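Local coordinates for protein HAD superfamily hydrolase (Brucella suis biovar 1, PDB 6NQ4) that probably acts as a phosphatase of the haloacid dehalogenase superfamily, with a sodium ion bound in its likely active site, at residues E27-L32 and Q62-K67; A38-V43 and S239-I244; P56-L61 and G92-A97; T70-T75 and R226-I231; I220-L225 and A256-D261. All coordinates share one frame; numbering follows the deposited sequence. Where two conformers were deposited one is given.

Contact 1 of 5, residues E27-L32 and Q62-K67; sequences ERLDDL and QRARAK
Arg63 grips the carboxylate of Asp30 side-on through two of its nitrogens. Its NE donates to Asp30 OD2 at 2.8 Å, an almost straight bond (171° at the hydrogen) that uses the syn lone pair, and its NH2 reaches Asp30 OD1 at 2.9 Å. The carboxylate and guanidinium planes are only 20° apart, so the two bonds together fix the rotation of both groups. A bend in the Arg63 chain at chi3 (-54°) turns the guanidinium toward the acid. Arg28 joins from another side: Asp30 OD2 lies 3.4 Å above the plane of its guanidinium, over the centre, which is an attraction of charges with no N-H aimed at the oxygen. Lys67 adds a long salt bridge, NZ to Asp30 OD2 at 3.7 Å, while one water accepts from Lys67 NZ and donates to Asp30 O. Three basic residues thus surround one carboxylate in a salt-bridge network that ties the loop before strand 38-41 to the C-terminal end of helix 55-66. Arg63 NH2 has a second anionic partner in the chain terminus, Val304 OXT. Beneath the charges Leu29 turns inward; its CD2 lies 4.4 Å from Ala64 CB, and the same side chain rests on Leu242 and Ile244 of the sheet.

Contact 2 of 5, residues A38-V43 and S239-I244; sequences AIFCDV and SRILGI. With NA (sodium ion), chain H.
Phe40 and Ile241 make the tightest packing on one face of this pair of parallel strands. Ile241 CG2 stands 3.7 Å from the centroid of the Phe40 ring and only 7° off its normal, a CH-pi contact over the middle of the face. On the other face, Ile39 CG2 meets Ile244 CD1 at 3.6 Å, and Cys41 SG lies against Ile244 CB at 4.1 Å. The backbones run in step, Ala38 beside Ile241 through Cys41 beside Ile244, with a ladder from Leu242 N to Ala38 O up to Asp42 N to Ile244 O (2.9 Å). The Ala38 end is looser: Ala38 N reaches Arg240 O at a longer 3.2 Å, and the partly exposed Arg240 turns its guanidinium to Asp37. The Asp42 end is buried and firmly held, yet hydrated through two waters on the sodium that Asp42 OD2 binds at 2.4 Å; the backbone O of Trp44 and Asp246 OD1 complete the protein ligands, and Asp42 OD1 is salt-bridged to Lys215. The position of Asp42 is consistent with that of the nucleophile in related HAD phosphatases. Strands 70-75 and 261-265 flank the pair in the sheet, and helix 218-232 packs over Ala38, Phe40 and Ile241.

Contact 3 of 5, residues P56-L61 and G92-A97; sequences PAIAAL and GVPENA
Ile58 meets the puckered ring of Pro94 along its CG-CD side, with Ile58 CG2 at 3.6 Å from Pro94 CD and 3.8 Å from Pro94 CG. The flat group is the peptide joining Gly92 to Val93, where Ile58 CD1 lies 4.0 Å from Gly92 O and equally far from Val93 CA. The two branches of one isoleucine therefore divide the work. With chi1 at -69° and chi2 at 166° the CG1 arm is drawn out to carry CD1 to the start of the loop, whereas CG2, anti to the backbone N, faces the proline and also approaches Ala97 CB at 4.3 Å. One helical turn on, Leu61 CB comes to 3.4 Å from Ala97 O. The loop begins at Gly92, whose positive phi closes helix 81-90 in a Schellman motif, and ends in a short 3-10 turn before strand 100-103, so the contact lays this connection along helix 55-66. Polar ties lie just beyond: Asn96 bonds through its side chain to Gln62 and through its carbonyl to Arg65. Between the side chains the contact is aliphatic, with two backbone carbonyls, Gly92 O and Ala97 O, facing carbon. Ala97 O is buried with no polar partner in the model, probably at some energetic cost.

Contact 4 of 5, residues T70-T75 and R226-I231; sequences TIILVT and RAVESI. With PO4 (phosphate ion), chain G.
Two torsions of Ile72, chi1 -47° and chi2 -63°, fold its CG1 arm so that CD1 heads for helix 218-232, where it meets Ala227 CB at 4.1 Å and Ile231 CD1 at 3.9 Å. This is strand-on-helix packing in the Rossmann-like core of a HAD domain: the segments run nearly antiparallel at 155°, their axes 9.2 Å apart. In Thr70, chi1 leaves the methyl opposite the backbone N, and that puts Thr70 CG2 against Ile231 CG2 at 3.8 Å. The same rotation sets OG1 to one side, where Arg232 hydrogen-bonds it, so the threonine meets the same helix twice, by its methyl at Ile231 and by OG1 at Arg232. Val228 also touches Ile72, but it has two conformers and its very short approach is doubtful. Further along the strand, Val74 packs against Ala224 and Ile220 of the same helix, while Phe40 from the adjoining strand shares Val228. Past that apolar zone the strand ends at a bound phosphate, probably from the crystallisation liquor, which is also hydrogen-bonded by Asn76, Lys215 and Trp44. Here Thr75 OG1 donates to the phosphate atom O2 at 2.7 Å.

Contact 5 of 5, residues I220-L225 and A256-D261; sequences IYEAAL and ADFGLD
Phe258 occupies the last turn of helix 248-258, which ends in a Schellman motif at Gly259, and its ring is laid against Tyr221 of helix 218-232. Tyr221 CB stands over the centre of that ring, 3.5 Å from the centroid and 8° off the normal, a CH-pi contact made by the methylene. The two rings themselves are oblique, with centroids 5.6 Å apart and planes at 34°. Leu225 CD2 comes to the edge of the phenyl, 3.8 Å from Phe258 CZ, and Glu222 CG approaches Phe258 CE1 obliquely at 4.0 Å. Phe258 has CG anti to its backbone N (chi1 -163°), which swings the ring out from its own helix against the 221-225 turn of helix 218-232. Both helices belong to the beta-alpha units around strand 241-245: helix 218-232 leads into that strand, and helix 248-258 makes the crossover from it to its parallel neighbour 261-265. The positive phi of Gly259 turns the chain back toward the sheet. Leu260 then points inward, its CD1 lying 4.4 Å from Tyr221 CD1 and packing also on Phe40 and Ile241. Lys238 makes a cation-pi contact with Phe258 and hydrogen-bonds its carbonyl oxygen.

How the contacts relate
Contact 2 lies at the heart of the sheet, its centre 9 Å from those of contacts 4 and 5. The backbone joins it to both: Cys41 O to Val74 N at 2.8 Å, and Gly243 N to Asp261 O at 2.9 Å. Contacts 4 and 5 share helix 218-232 on the Phe40 face of the sheet. Contacts 1 and 3 share helix 55-66 on the opposite face, where Leu29 CD2 touches Ile39 CD1 and Leu61 CD2 touches Cys41 SG (4.2 Å). Contacts 2 and 4 end in the same probable active site, Asp42 binding sodium and Thr75 phosphate. The side chains of Tyr221 (contact 5) and Leu61 (contact 3) stay about 10 Å and 12 Å from the sodium.

Contact 1 of 5, residues E27-L32 and Q62-K67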
# COMPACT_ATOMS: atom_id res chain seq x y z
N GLU A 27 11.80 -20.39 -11.19
CA GLU A 27 12.76 -20.44 -10.10
C GLU A 27 13.15 -19.07 -9.56
O GLU A 27 13.45 -18.94 -8.37
CB GLU A 27 14.04 -21.15 -10.55
N ARG A 28 13.16 -18.05 -10.41
CA ARG A 28 13.51 -16.70 -9.98
C ARG A 28 12.82 -15.71 -10.90
O ARG A 28 12.26 -16.09 -11.94
CB ARG A 28 15.03 -16.50 -9.94
CG ARG A 28 15.76 -16.77 -11.24
CD ARG A 28 17.28 -16.68 -11.05
NE ARG A 28 17.98 -16.60 -12.33
CZ ARG A 28 19.15 -15.99 -12.53
NH1 ARG A 28 19.79 -15.40 -11.53
NH2 ARG A 28 19.68 -15.98 -13.74
N LEU A 29 12.85 -14.44 -10.51
CA LEU A 29 12.18 -13.40 -11.31
C LEU A 29 12.72 -13.36 -12.74
O LEU A 29 11.97 -13.09 -13.69
CB LEU A 29 12.36 -12.05 -10.62
CG LEU A 29 11.78 -10.85 -11.35
CD1 LEU A 29 10.27 -10.99 -11.53
CD2 LEU A 29 12.11 -9.57 -10.61
N ASP A 30 14.01 -13.65 -12.92
CA ASP A 30 14.63 -13.61 -14.24
C ASP A 30 13.97 -14.55 -15.23
O ASP A 30 14.11 -14.36 -16.44
CB ASP A 30 16.11 -14.00 -14.13
CG ASP A 30 16.83 -13.27 -13.03
OD1 ASP A 30 16.28 -13.14 -11.91
OD2 ASP A 30 17.98 -12.84 -13.27
N ASP A 31 13.28 -15.58 -14.76
CA ASP A 31 12.62 -16.51 -15.67
C ASP A 31 11.33 -15.94 -16.27
O ASP A 31 10.74 -16.58 -17.14
CB ASP A 31 12.33 -17.82 -14.95
CG ASP A 31 13.61 -18.51 -14.50
OD1 ASP A 31 14.62 -18.47 -15.23
OD2 ASP A 31 13.60 -19.10 -13.40
N LEU A 32 10.91 -14.76 -15.82
CA LEU A 32 9.68 -14.12 -16.28
C LEU A 32 9.90 -12.82 -17.03
O LEU A 32 9.02 -12.41 -17.80
CB LEU A 32 8.76 -13.82 -15.08
CG LEU A 32 8.27 -14.99 -14.23
CD1 LEU A 32 7.41 -14.48 -13.07
CD2 LEU A 32 7.49 -15.97 -15.09
N GLN A 62 17.37 -5.35 -9.11
CA GLN A 62 18.52 -4.78 -9.82
C GLN A 62 18.76 -5.49 -11.15
O GLN A 62 19.02 -4.84 -12.17
CB GLN A 62 19.78 -4.86 -8.96
CG GLN A 62 19.77 -3.93 -7.75
CD GLN A 62 20.94 -4.24 -6.83
OE1 GLN A 62 21.27 -5.41 -6.61
NE2 GLN A 62 21.59 -3.21 -6.31
N ARG A 63 18.70 -6.83 -11.15
CA ARG A 63 18.95 -7.57 -12.38
C ARG A 63 17.90 -7.26 -13.44
O ARG A 63 18.22 -7.12 -14.62
CB ARG A 63 19.02 -9.07 -12.09
CG ARG A 63 20.25 -9.52 -11.29
CD ARG A 63 20.51 -11.02 -11.40
NE ARG A 63 19.33 -11.81 -11.04
CZ ARG A 63 18.96 -12.07 -9.79
NH1 ARG A 63 19.69 -11.62 -8.77
NH2 ARG A 63 17.87 -12.78 -9.56
N ALA A 64 16.64 -7.12 -13.01
CA ALA A 64 15.59 -6.77 -13.96
C ALA A 64 15.84 -5.39 -14.57
O ALA A 64 15.69 -5.21 -15.78
CB ALA A 64 14.22 -6.85 -13.29
N ARG A 65 16.21 -4.40 -13.75
CA ARG A 65 16.48 -3.07 -14.29
C ARG A 65 17.67 -3.09 -15.23
O ARG A 65 17.71 -2.33 -16.21
CB ARG A 65 16.74 -2.08 -13.15
CG ARG A 65 15.54 -1.81 -12.30
CD ARG A 65 15.78 -0.62 -11.38
NE ARG A 65 15.74 0.66 -12.10
CZ ARG A 65 16.74 1.53 -12.18
NH1 ARG A 65 17.91 1.28 -11.61
NH2 ARG A 65 16.58 2.67 -12.84
N ALA A 66 18.66 -3.94 -14.95
CA ALA A 66 19.82 -4.03 -15.83
C ALA A 66 19.45 -4.59 -17.19
O ALA A 66 20.20 -4.40 -18.16
CB ALA A 66 20.91 -4.89 -15.19
N LYS A 67 18.31 -5.28 -17.30
CA LYS A 67 17.81 -5.80 -18.56
C LYS A 67 16.69 -4.93 -19.13
O LYS A 67 15.92 -5.39 -19.98
CB LYS A 67 17.37 -7.26 -18.42
CG LYS A 67 18.48 -8.20 -17.94
CD LYS A 67 18.05 -9.66 -18.01
CE LYS A 67 17.86 -10.27 -16.63
NZ LYS A 67 17.25 -11.64 -16.69
O HOH W 1 16.12 -13.54 -18.64

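Contact 2 of 5, residues A38-V43 and S239-I244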
# COMPACT_ATOMS: atom_id res chain seq x y z
N ALA A 38 7.72 -3.76 -17.63
CA ALA A 38 7.66 -3.07 -16.36
C ALA A 38 7.12 -4.01 -15.30
O ALA A 38 6.45 -5.00 -15.60
CB ALA A 38 6.77 -1.83 -16.43
N ILE A 39 7.42 -3.66 -14.05
CA ILE A 39 6.97 -4.40 -12.88
C ILE A 39 6.38 -3.40 -11.90
O ILE A 39 6.94 -2.32 -11.69
CB ILE A 39 8.17 -5.12 -12.24
CG1 ILE A 39 8.56 -6.35 -13.07
CG2 ILE A 39 7.88 -5.50 -10.78
CD1 ILE A 39 9.87 -6.99 -12.63
N PHE A 40 5.23 -3.75 -11.31
CA PHE A 40 4.67 -3.05 -10.15
C PHE A 40 4.92 -3.98 -8.96
O PHE A 40 4.27 -5.03 -8.85
CB PHE A 40 3.17 -2.80 -10.30
CG PHE A 40 2.76 -1.82 -11.39
CD1 PHE A 40 3.69 -1.10 -12.13
CD2 PHE A 40 1.41 -1.64 -11.66
CE1 PHE A 40 3.26 -0.21 -13.14
CE2 PHE A 40 0.98 -0.76 -12.64
CZ PHE A 40 1.91 -0.04 -13.38
N CYS A 41 5.85 -3.62 -8.08
CA CYS A 41 6.28 -4.51 -7.01
C CYS A 41 5.89 -3.98 -5.64
O CYS A 41 6.19 -2.84 -5.31
CB CYS A 41 7.80 -4.75 -7.08
SG CYS A 41 8.40 -6.05 -5.95
N ASP A 42 5.29 -4.86 -4.84
CA ASP A 42 4.97 -4.60 -3.44
C ASP A 42 6.25 -4.32 -2.63
O ASP A 42 7.35 -4.75 -2.99
CB ASP A 42 4.36 -5.92 -2.95
CG ASP A 42 3.67 -5.83 -1.64
OD1 ASP A 42 3.32 -4.71 -1.24
OD2 ASP A 42 3.46 -6.91 -1.04
N VAL A 43 6.09 -3.59 -1.53
CA VAL A 43 7.23 -3.24 -0.67
C VAL A 43 7.25 -4.06 0.64
O VAL A 43 8.10 -4.95 0.81
CB VAL A 43 7.32 -1.72 -0.41
CG1 VAL A 43 8.47 -1.40 0.57
CG2 VAL A 43 7.51 -0.94 -1.74
N SER A 239 -0.50 -5.94 -20.92
CA SER A 239 0.10 -7.26 -21.08
C SER A 239 1.59 -7.24 -20.83
O SER A 239 2.18 -8.31 -20.62
CB SER A 239 -0.18 -7.79 -22.49
OG SER A 239 0.45 -6.96 -23.45
N ARG A 240 2.22 -6.07 -20.81
CA ARG A 240 3.65 -5.91 -20.61
C ARG A 240 4.04 -5.51 -19.19
O ARG A 240 5.21 -5.18 -18.95
CB ARG A 240 4.23 -4.92 -21.62
CG ARG A 240 3.91 -5.26 -23.08
CD ARG A 240 4.62 -6.54 -23.52
NE ARG A 240 6.06 -6.45 -23.35
CZ ARG A 240 6.93 -7.40 -23.68
NH1 ARG A 240 6.50 -8.54 -24.21
NH2 ARG A 240 8.23 -7.22 -23.48
N ILE A 241 3.11 -5.53 -18.24
CA ILE A 241 3.37 -5.13 -16.86
C ILE A 241 3.08 -6.31 -15.94
O ILE A 241 1.99 -6.90 -16.01
CB ILE A 241 2.54 -3.91 -16.45
CG1 ILE A 241 2.79 -2.74 -17.41
CG2 ILE A 241 2.87 -3.51 -15.01
CD1 ILE A 241 1.83 -1.56 -17.21
N LEU A 242 4.04 -6.65 -15.08
CA LEU A 242 3.88 -7.71 -14.09
C LEU A 242 3.69 -7.11 -12.70
O LEU A 242 4.53 -6.35 -12.22
CB LEU A 242 5.13 -8.59 -14.08
CG LEU A 242 5.11 -9.77 -13.10
CD1 LEU A 242 4.01 -10.77 -13.44
CD2 LEU A 242 6.49 -10.42 -13.06
N GLY A 243 2.60 -7.49 -12.03
CA GLY A 243 2.42 -7.15 -10.62
C GLY A 243 3.01 -8.23 -9.73
O GLY A 243 2.89 -9.41 -10.01
N ILE A 244 3.68 -7.80 -8.65
CA ILE A 244 4.28 -8.72 -7.68
C ILE A 244 3.82 -8.34 -6.28
O ILE A 244 3.93 -7.17 -5.90
CB ILE A 244 5.82 -8.66 -7.73
CG1 ILE A 244 6.35 -8.90 -9.15
CG2 ILE A 244 6.43 -9.65 -6.72
CD1 ILE A 244 7.84 -8.76 -9.29
NA NA H . 2.90 -6.88 1.33
O HOH W 2 0.55 -6.73 0.52
O HOH W 3 2.42 -6.52 3.73

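Contact 3 of 5, residues P56-L61 and G92-A97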
# COMPACT_ATOMS: atom_id res chain seq x y z
N PRO A 56 18.01 -10.88 -1.39
CA PRO A 56 17.66 -11.51 -2.67
C PRO A 56 16.66 -10.72 -3.49
O PRO A 56 16.75 -10.70 -4.72
CB PRO A 56 17.09 -12.88 -2.25
CG PRO A 56 17.74 -13.15 -0.92
CD PRO A 56 17.78 -11.78 -0.25
N ALA A 57 15.68 -10.08 -2.83
CA ALA A 57 14.70 -9.28 -3.55
C ALA A 57 15.36 -8.08 -4.20
O ALA A 57 15.07 -7.75 -5.36
CB ALA A 57 13.60 -8.83 -2.59
N ILE A 58 16.23 -7.39 -3.46
CA ILE A 58 16.95 -6.25 -4.02
C ILE A 58 17.74 -6.69 -5.25
O ILE A 58 17.70 -6.03 -6.31
CB ILE A 58 17.87 -5.64 -2.94
CG1 ILE A 58 17.04 -4.94 -1.85
CG2 ILE A 58 18.93 -4.72 -3.58
CD1 ILE A 58 17.83 -4.61 -0.61
N ALA A 59 18.43 -7.82 -5.15
CA ALA A 59 19.25 -8.29 -6.26
C ALA A 59 18.40 -8.64 -7.48
O ALA A 59 18.78 -8.33 -8.62
CB ALA A 59 20.10 -9.48 -5.82
N ALA A 60 17.25 -9.27 -7.26
CA ALA A 60 16.36 -9.61 -8.37
C ALA A 60 15.85 -8.36 -9.08
O ALA A 60 15.78 -8.32 -10.32
CB ALA A 60 15.19 -10.43 -7.83
N LEU A 61 15.48 -7.32 -8.32
CA LEU A 61 15.03 -6.08 -8.94
C LEU A 61 16.17 -5.39 -9.69
O LEU A 61 15.96 -4.87 -10.80
CB LEU A 61 14.40 -5.17 -7.88
CG LEU A 61 13.14 -5.75 -7.23
CD1 LEU A 61 12.72 -4.86 -6.09
CD2 LEU A 61 11.98 -5.92 -8.22
N GLY A 92 18.69 -0.06 3.87
CA GLY A 92 19.68 -0.65 2.98
C GLY A 92 19.24 -0.93 1.56
O GLY A 92 19.98 -1.60 0.83
N VAL A 93 18.08 -0.44 1.13
CA VAL A 93 17.66 -0.59 -0.26
C VAL A 93 18.37 0.45 -1.12
O VAL A 93 18.16 1.66 -0.93
CB VAL A 93 16.14 -0.45 -0.39
CG1 VAL A 93 15.70 -0.70 -1.84
CG2 VAL A 93 15.43 -1.38 0.60
N PRO A 94 19.18 0.03 -2.09
CA PRO A 94 19.86 0.99 -2.97
C PRO A 94 18.90 1.56 -3.99
O PRO A 94 17.95 0.91 -4.43
CB PRO A 94 20.92 0.12 -3.66
CG PRO A 94 20.28 -1.22 -3.75
CD PRO A 94 19.47 -1.37 -2.46
N GLU A 95 19.15 2.82 -4.37
CA GLU A 95 18.23 3.47 -5.30
C GLU A 95 18.26 2.82 -6.68
O GLU A 95 17.27 2.92 -7.41
CB GLU A 95 18.37 5.00 -5.30
CG GLU A 95 19.77 5.56 -5.57
CD GLU A 95 19.98 7.01 -5.07
OE1 GLU A 95 20.07 7.93 -5.92
OE2 GLU A 95 20.08 7.22 -3.83
N ASN A 96 19.34 2.10 -7.03
CA ASN A 96 19.39 1.43 -8.33
C ASN A 96 18.51 0.18 -8.40
O ASN A 96 18.50 -0.48 -9.44
CB ASN A 96 20.83 1.16 -8.79
CG ASN A 96 21.56 0.11 -7.94
OD1 ASN A 96 20.97 -0.54 -7.09
ND2 ASN A 96 22.87 -0.04 -8.19
N ALA A 97 17.77 -0.16 -7.34
CA ALA A 97 16.85 -1.30 -7.38
C ALA A 97 15.46 -0.94 -7.88
O ALA A 97 14.63 -1.83 -8.06
CB ALA A 97 16.73 -1.95 -5.99

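Contact 4 of 5, residues T70-T75 and R226-I231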
# COMPACT_ATOMS: atom_id res chain seq x y z
N THR A 70 11.42 -1.55 -16.29
CA THR A 70 11.15 -0.44 -15.37
C THR A 70 10.49 -0.98 -14.10
O THR A 70 9.55 -1.78 -14.18
CB THR A 70 10.25 0.59 -16.04
OG1 THR A 70 10.89 1.05 -17.23
CG2 THR A 70 10.00 1.80 -15.13
N ILE A 71 10.97 -0.55 -12.93
CA ILE A 71 10.46 -1.03 -11.64
C ILE A 71 9.74 0.12 -10.94
O ILE A 71 10.36 1.12 -10.57
CB ILE A 71 11.58 -1.54 -10.73
CG1 ILE A 71 12.39 -2.66 -11.39
CG2 ILE A 71 10.99 -2.03 -9.39
CD1 ILE A 71 11.61 -3.85 -11.82
N ILE A 72 8.44 -0.04 -10.71
CA ILE A 72 7.69 0.85 -9.85
C ILE A 72 7.40 0.08 -8.57
O ILE A 72 6.73 -0.95 -8.62
CB ILE A 72 6.37 1.31 -10.49
CG1 ILE A 72 6.56 1.76 -11.94
CG2 ILE A 72 5.71 2.40 -9.62
CD1 ILE A 72 7.46 2.97 -12.16
N LEU A 73 7.86 0.59 -7.43
CA LEU A 73 7.44 0.01 -6.17
C LEU A 73 6.09 0.62 -5.80
O LEU A 73 5.95 1.84 -5.78
CB LEU A 73 8.48 0.27 -5.08
CG LEU A 73 9.87 -0.29 -5.39
CD1 LEU A 73 10.81 -0.01 -4.22
CD2 LEU A 73 9.78 -1.77 -5.68
N VAL A 74 5.09 -0.22 -5.58
CA VAL A 74 3.72 0.22 -5.36
C VAL A 74 3.31 -0.31 -3.99
O VAL A 74 3.22 -1.53 -3.79
CB VAL A 74 2.77 -0.29 -6.46
CG1 VAL A 74 1.34 0.19 -6.21
CG2 VAL A 74 3.27 0.15 -7.86
N THR A 75 3.09 0.59 -3.03
CA THR A 75 2.91 0.21 -1.64
C THR A 75 1.71 0.92 -1.05
O THR A 75 1.41 2.06 -1.39
CB THR A 75 4.18 0.57 -0.81
OG1 THR A 75 3.93 0.33 0.58
CG2 THR A 75 4.58 2.02 -0.99
N ARG A 226 0.90 5.84 -14.98
CA ARG A 226 1.41 7.13 -15.46
C ARG A 226 2.91 7.24 -15.24
O ARG A 226 3.63 7.79 -16.08
CB ARG A 226 0.70 8.29 -14.77
CG ARG A 226 -0.72 8.54 -15.24
CD ARG A 226 -1.26 9.83 -14.68
NE ARG A 226 -1.39 9.82 -13.22
CZ ARG A 226 -2.45 9.34 -12.58
NH1 ARG A 226 -3.45 8.79 -13.25
NH2 ARG A 226 -2.51 9.40 -11.26
N ALA A 227 3.40 6.69 -14.13
CA ALA A 227 4.83 6.73 -13.84
C ALA A 227 5.64 5.94 -14.87
O ALA A 227 6.64 6.44 -15.39
CB ALA A 227 5.10 6.26 -12.41
N VAL A 228 5.21 4.71 -15.19
CA VAL A 228 5.90 3.90 -16.19
C VAL A 228 5.88 4.58 -17.55
O VAL A 228 6.87 4.58 -18.28
CB VAL A 228 5.27 2.50 -16.30
CG1 VAL A 228 5.95 1.72 -17.42
CG2 VAL A 228 5.36 1.76 -15.02
N GLU A 229 4.71 5.12 -17.92
CA GLU A 229 4.59 5.68 -19.26
C GLU A 229 5.46 6.92 -19.40
O GLU A 229 6.06 7.15 -20.46
CB GLU A 229 3.12 5.95 -19.59
CG GLU A 229 2.35 4.64 -19.73
CD GLU A 229 0.94 4.81 -20.21
OE1 GLU A 229 0.31 5.85 -19.90
OE2 GLU A 229 0.45 3.87 -20.89
N SER A 230 5.59 7.69 -18.33
CA SER A 230 6.49 8.83 -18.38
C SER A 230 7.94 8.38 -18.46
O SER A 230 8.72 8.92 -19.25
CB SER A 230 6.26 9.75 -17.18
OG SER A 230 7.10 10.89 -17.30
N ILE A 231 8.32 7.37 -17.66
CA ILE A 231 9.69 6.87 -17.66
C ILE A 231 10.06 6.27 -19.02
O ILE A 231 11.14 6.53 -19.55
CB ILE A 231 9.90 5.85 -16.52
CG1 ILE A 231 9.87 6.57 -15.17
CG2 ILE A 231 11.21 5.07 -16.70
CD1 ILE A 231 9.57 5.67 -14.03
P PO4 G . 2.53 -2.93 1.12
O1 PO4 G . 2.65 -4.45 1.16
O2 PO4 G . 3.90 -2.30 0.91
O3 PO4 G . 2.06 -2.67 2.57
O4 PO4 G . 1.47 -2.49 0.15

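Contact 5 of 5, residues I220-L225 and A256-D261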
# COMPACT_ATOMS: atom_id res chain seq x y z
N ILE A 220 -4.33 3.90 -7.44
CA ILE A 220 -2.90 3.69 -7.28
C ILE A 220 -2.30 3.03 -8.51
O ILE A 220 -1.15 3.34 -8.89
CB ILE A 220 -2.62 2.92 -5.97
CG1 ILE A 220 -1.13 3.05 -5.59
CG2 ILE A 220 -3.07 1.46 -6.05
CD1 ILE A 220 -0.81 2.45 -4.22
N TYR A 221 -3.05 2.14 -9.18
CA TYR A 221 -2.57 1.50 -10.39
C TYR A 221 -2.46 2.49 -11.53
O TYR A 221 -1.50 2.44 -12.31
CB TYR A 221 -3.45 0.30 -10.77
CG TYR A 221 -3.25 -0.82 -9.80
CD1 TYR A 221 -2.17 -1.70 -9.94
CD2 TYR A 221 -4.05 -0.95 -8.67
CE1 TYR A 221 -1.93 -2.70 -9.01
CE2 TYR A 221 -3.81 -1.93 -7.74
CZ TYR A 221 -2.75 -2.80 -7.91
OH TYR A 221 -2.50 -3.79 -6.97
N GLU A 222 -3.43 3.41 -11.65
CA GLU A 222 -3.34 4.43 -12.68
C GLU A 222 -2.14 5.34 -12.44
O GLU A 222 -1.47 5.76 -13.40
CB GLU A 222 -4.65 5.21 -12.76
CG GLU A 222 -5.78 4.41 -13.40
CD GLU A 222 -7.13 5.10 -13.33
OE1 GLU A 222 -7.31 5.99 -12.48
OE2 GLU A 222 -8.01 4.74 -14.15
N ALA A 223 -1.84 5.63 -11.17
CA ALA A 223 -0.67 6.45 -10.87
C ALA A 223 0.62 5.71 -11.21
O ALA A 223 1.56 6.29 -11.77
CB ALA A 223 -0.69 6.88 -9.41
N ALA A 224 0.68 4.41 -10.90
CA ALA A 224 1.84 3.61 -11.29
C ALA A 224 1.98 3.53 -12.81
O ALA A 224 3.09 3.59 -13.34
CB ALA A 224 1.74 2.21 -10.68
N LEU A 225 0.85 3.40 -13.53
CA LEU A 225 0.90 3.38 -14.99
C LEU A 225 1.38 4.72 -15.54
O LEU A 225 2.20 4.75 -16.46
CB LEU A 225 -0.46 2.99 -15.56
CG LEU A 225 -0.57 2.86 -17.08
CD1 LEU A 225 0.44 1.84 -17.58
CD2 LEU A 225 -1.99 2.46 -17.48
N ALA A 256 -5.04 -8.02 -10.83
CA ALA A 256 -6.02 -8.71 -11.67
C ALA A 256 -7.13 -7.76 -12.12
O ALA A 256 -7.50 -7.75 -13.30
CB ALA A 256 -6.60 -9.89 -10.89
N ASP A 257 -7.66 -6.94 -11.20
CA ASP A 257 -8.73 -6.02 -11.56
C ASP A 257 -8.26 -4.94 -12.54
O ASP A 257 -9.06 -4.42 -13.32
CB ASP A 257 -9.31 -5.36 -10.31
CG ASP A 257 -10.14 -6.31 -9.46
OD1 ASP A 257 -10.47 -7.43 -9.92
OD2 ASP A 257 -10.49 -5.91 -8.33
N PHE A 258 -6.97 -4.59 -12.51
CA PHE A 258 -6.42 -3.62 -13.45
C PHE A 258 -6.01 -4.28 -14.76
O PHE A 258 -5.65 -3.56 -15.70
CB PHE A 258 -5.20 -2.95 -12.81
CG PHE A 258 -4.76 -1.67 -13.49
CD1 PHE A 258 -5.63 -0.60 -13.63
CD2 PHE A 258 -3.46 -1.53 -13.93
CE1 PHE A 258 -5.21 0.57 -14.23
CE2 PHE A 258 -3.02 -0.36 -14.52
CZ PHE A 258 -3.90 0.70 -14.67
N GLY A 259 -6.07 -5.60 -14.85
CA GLY A 259 -5.73 -6.29 -16.07
C GLY A 259 -4.28 -6.71 -16.20
O GLY A 259 -3.82 -6.92 -17.33
N LEU A 260 -3.55 -6.86 -15.09
CA LEU A 260 -2.15 -7.25 -15.12
C LEU A 260 -1.97 -8.70 -14.69
O LEU A 260 -2.67 -9.19 -13.80
CB LEU A 260 -1.32 -6.39 -14.15
CG LEU A 260 -1.54 -4.88 -14.23
CD1 LEU A 260 -0.63 -4.18 -13.21
CD2 LEU A 260 -1.31 -4.33 -15.63
N ASP A 261 -0.99 -9.36 -15.30
CA ASP A 261 -0.47 -10.61 -14.78
C ASP A 261 0.11 -10.38 -13.39
O ASP A 261 0.62 -9.30 -13.07
CB ASP A 261 0.64 -11.14 -15.68
CG ASP A 261 0.15 -11.59 -17.06
OD1 ASP A 261 -1.09 -11.67 -17.31
OD2 ASP A 261 1.02 -11.87 -17.91